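Local coordinates for enoyl-CoA hydratase/isomerase (Shewanella pealeana, PDB 4KPK), which belongs to the enoyl-CoA hydratase/isomerase family and probably acts as an isomerase, perhaps on acyl-CoA substrates as relatives of the crotonase type do, at residues Cys84-Leu89 against Pro136-Val141. Residues are numbered along the deposited sequence; the frame is centred on the assembly and turned at random.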
loop_
_atom_site.group_PDB
_atom_site.type_symbol
_atom_site.label_atom_id
_atom_site.label_comp_id
_atom_site.label_asym_id
_atom_site.label_seq_id
_atom_site.Cartn_x
_atom_site.Cartn_y
_atom_site.Cartn_z
ATOM N N CYS A 84 -12.789 0.350 -30.284
ATOM C CA CYS A 84 -11.962 -0.256 -29.232
ATOM C C CYS A 84 -12.560 0.101 -27.886
ATOM O O CYS A 84 -12.514 1.284 -27.463
ATOM C CB CYS A 84 -10.502 0.236 -29.319
ATOM S SG CYS A 84 -9.496 -0.287 -27.907
ATOM N N GLN A 85 -13.157 -0.892 -27.223
ATOM C CA GLN A 85 -13.618 -0.705 -25.830
ATOM C C GLN A 85 -12.572 -1.178 -24.820
ATOM O O GLN A 85 -12.545 -0.706 -23.712
ATOM C CB GLN A 85 -14.908 -1.490 -25.535
ATOM C CG GLN A 85 -16.214 -0.863 -26.027
ATOM C CD GLN A 85 -16.789 -1.503 -27.308
ATOM O OE1 GLN A 85 -17.374 -2.622 -27.293
ATOM N NE2 GLN A 85 -16.660 -0.775 -28.422
ATOM N N ILE A 86 -11.783 -2.182 -25.187
ATOM C CA ILE A 86 -10.836 -2.820 -24.320
ATOM C C ILE A 86 -9.577 -2.970 -25.156
ATOM O O ILE A 86 -9.683 -3.127 -26.361
ATOM C CB ILE A 86 -11.352 -4.248 -23.955
ATOM C CG1 ILE A 86 -12.413 -4.176 -22.854
ATOM C CG2 ILE A 86 -10.241 -5.194 -23.538
ATOM C CD1 ILE A 86 -13.197 -5.475 -22.768
ATOM N N LEU A 87 -8.405 -2.929 -24.493
ATOM C CA LEU A 87 -7.104 -3.218 -25.091
ATOM C C LEU A 87 -6.487 -4.376 -24.328
ATOM O O LEU A 87 -6.271 -4.288 -23.120
ATOM C CB LEU A 87 -6.123 -2.039 -24.990
ATOM C CG LEU A 87 -4.730 -2.424 -25.525
ATOM C CD1 LEU A 87 -4.743 -2.785 -27.019
ATOM C CD2 LEU A 87 -3.685 -1.399 -25.219
ATOM N N LEU A 88 -6.197 -5.441 -25.061
ATOM C CA LEU A 88 -5.561 -6.627 -24.550
ATOM C C LEU A 88 -4.095 -6.628 -25.038
ATOM O O LEU A 88 -3.829 -6.494 -26.244
ATOM C CB LEU A 88 -6.361 -7.838 -25.083
ATOM C CG LEU A 88 -6.238 -9.138 -24.317
ATOM C CD1 LEU A 88 -7.097 -10.262 -24.913
ATOM C CD2 LEU A 88 -4.793 -9.555 -24.351
ATOM N N LEU A 89 -3.140 -6.748 -24.109
ATOM C CA LEU A 89 -1.722 -6.957 -24.445
ATOM C C LEU A 89 -1.293 -8.406 -24.191
ATOM O O LEU A 89 -1.521 -8.931 -23.096
ATOM C CB LEU A 89 -0.764 -6.106 -23.630
ATOM C CG LEU A 89 -0.765 -4.588 -23.700
ATOM C CD1 LEU A 89 -2.088 -4.035 -23.120
ATOM C CD2 LEU A 89 0.452 -4.066 -22.929
ATOM N N PRO A 136 -10.112 0.031 -20.312
ATOM C CA PRO A 136 -9.518 -1.059 -19.550
ATOM C C PRO A 136 -8.505 -1.785 -20.369
ATOM O O PRO A 136 -8.737 -2.020 -21.544
ATOM C CB PRO A 136 -10.709 -1.991 -19.245
ATOM C CG PRO A 136 -11.756 -1.640 -20.228
ATOM C CD PRO A 136 -11.537 -0.205 -20.594
ATOM N N THR A 137 -7.361 -2.060 -19.747
ATOM C CA THR A 137 -6.263 -2.823 -20.326
ATOM C C THR A 137 -6.080 -4.138 -19.531
ATOM O O THR A 137 -6.130 -4.130 -18.338
ATOM C CB THR A 137 -4.978 -2.017 -20.291
ATOM O OG1 THR A 137 -4.702 -1.603 -18.932
ATOM C CG2 THR A 137 -5.127 -0.760 -21.146
ATOM N N ILE A 138 -5.843 -5.234 -20.234
ATOM C CA ILE A 138 -5.599 -6.589 -19.672
ATOM C C ILE A 138 -4.289 -7.019 -20.295
ATOM O O ILE A 138 -4.186 -7.031 -21.511
ATOM C CB ILE A 138 -6.702 -7.602 -20.110
ATOM C CG1 ILE A 138 -8.056 -7.054 -19.668
ATOM C CG2 ILE A 138 -6.501 -9.011 -19.457
ATOM C CD1 ILE A 138 -9.236 -7.766 -20.169
ATOM N N THR A 139 -3.294 -7.343 -19.469
ATOM C CA THR A 139 -2.058 -7.985 -19.926
ATOM C C THR A 139 -1.969 -9.512 -19.540
ATOM O O THR A 139 -2.176 -9.892 -18.396
ATOM C CB THR A 139 -0.846 -7.172 -19.430
ATOM O OG1 THR A 139 -0.961 -5.846 -19.977
ATOM C CG2 THR A 139 0.509 -7.752 -19.868
ATOM N N LEU A 140 -1.652 -10.350 -20.535
ATOM C CA LEU A 140 -1.509 -11.810 -20.413
ATOM C C LEU A 140 -0.037 -12.236 -20.551
ATOM O O LEU A 140 0.558 -12.103 -21.598
ATOM C CB LEU A 140 -2.309 -12.495 -21.505
ATOM C CG LEU A 140 -3.777 -12.125 -21.741
ATOM C CD1 LEU A 140 -4.386 -13.010 -22.840
ATOM C CD2 LEU A 140 -4.519 -12.268 -20.424
ATOM N N VAL A 141 0.563 -12.719 -19.485
ATOM C CA VAL A 141 2.008 -12.871 -19.420
ATOM C C VAL A 141 2.400 -14.362 -19.310
ATOM O O VAL A 141 2.026 -14.981 -18.348
ATOM C CB VAL A 141 2.599 -12.153 -18.192
ATOM C CG1 VAL A 141 4.107 -12.324 -18.140
ATOM C CG2 VAL A 141 2.222 -10.664 -18.162
#
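P136 opens the ladder against I86 and L87: its O accepts a nearly straight bond from L87 N (3.1 Å, N-H...O 172°). The proline ring meets I86 at about a right angle, P136 CG lying 3.7 Å from I86 CG1. That branch of I86 stands anti to the carbonyl carbon (chi1 -79°), which places it against the proline ring. At T137 the CA approaches L87 O at 3.2 Å in a CA-H...O contact, and T137 OG1 is hydrogen-bonded to D157 N. I138 uses both backbone groups: its N donates to L87 O in the carbonyl plane, and its O receives L89 N at 2.8 Å. Alternation of this kind, with axes 16° apart, identifies a parallel pair in register, L87 beside T137 and L89 beside T139. L89 lies obliquely alongside T139 OG1, which is hydrogen-bonded to S156 OG, with L89 CB and CD2 each 3.7 Å from that oxygen. An alanine in place of L89 would remove CG and both methyls, and would probably open a gap beside that hydroxyl. L140 N donates to L89 O (2.9 Å), the last bond between the two segments, and L140 CD1 packs 3.8 Å from L88 CD2. Both strands are interior members of the parallel part of the mixed sheet, as expected for the crotonase-like core: 86-91 is bonded on its other edge to 49-54, and 137-141 has 158-161 on its other side. Helix 65-80 packs on L87, helix 148-155 on T139, and helix 222-235 touches I86 and P136.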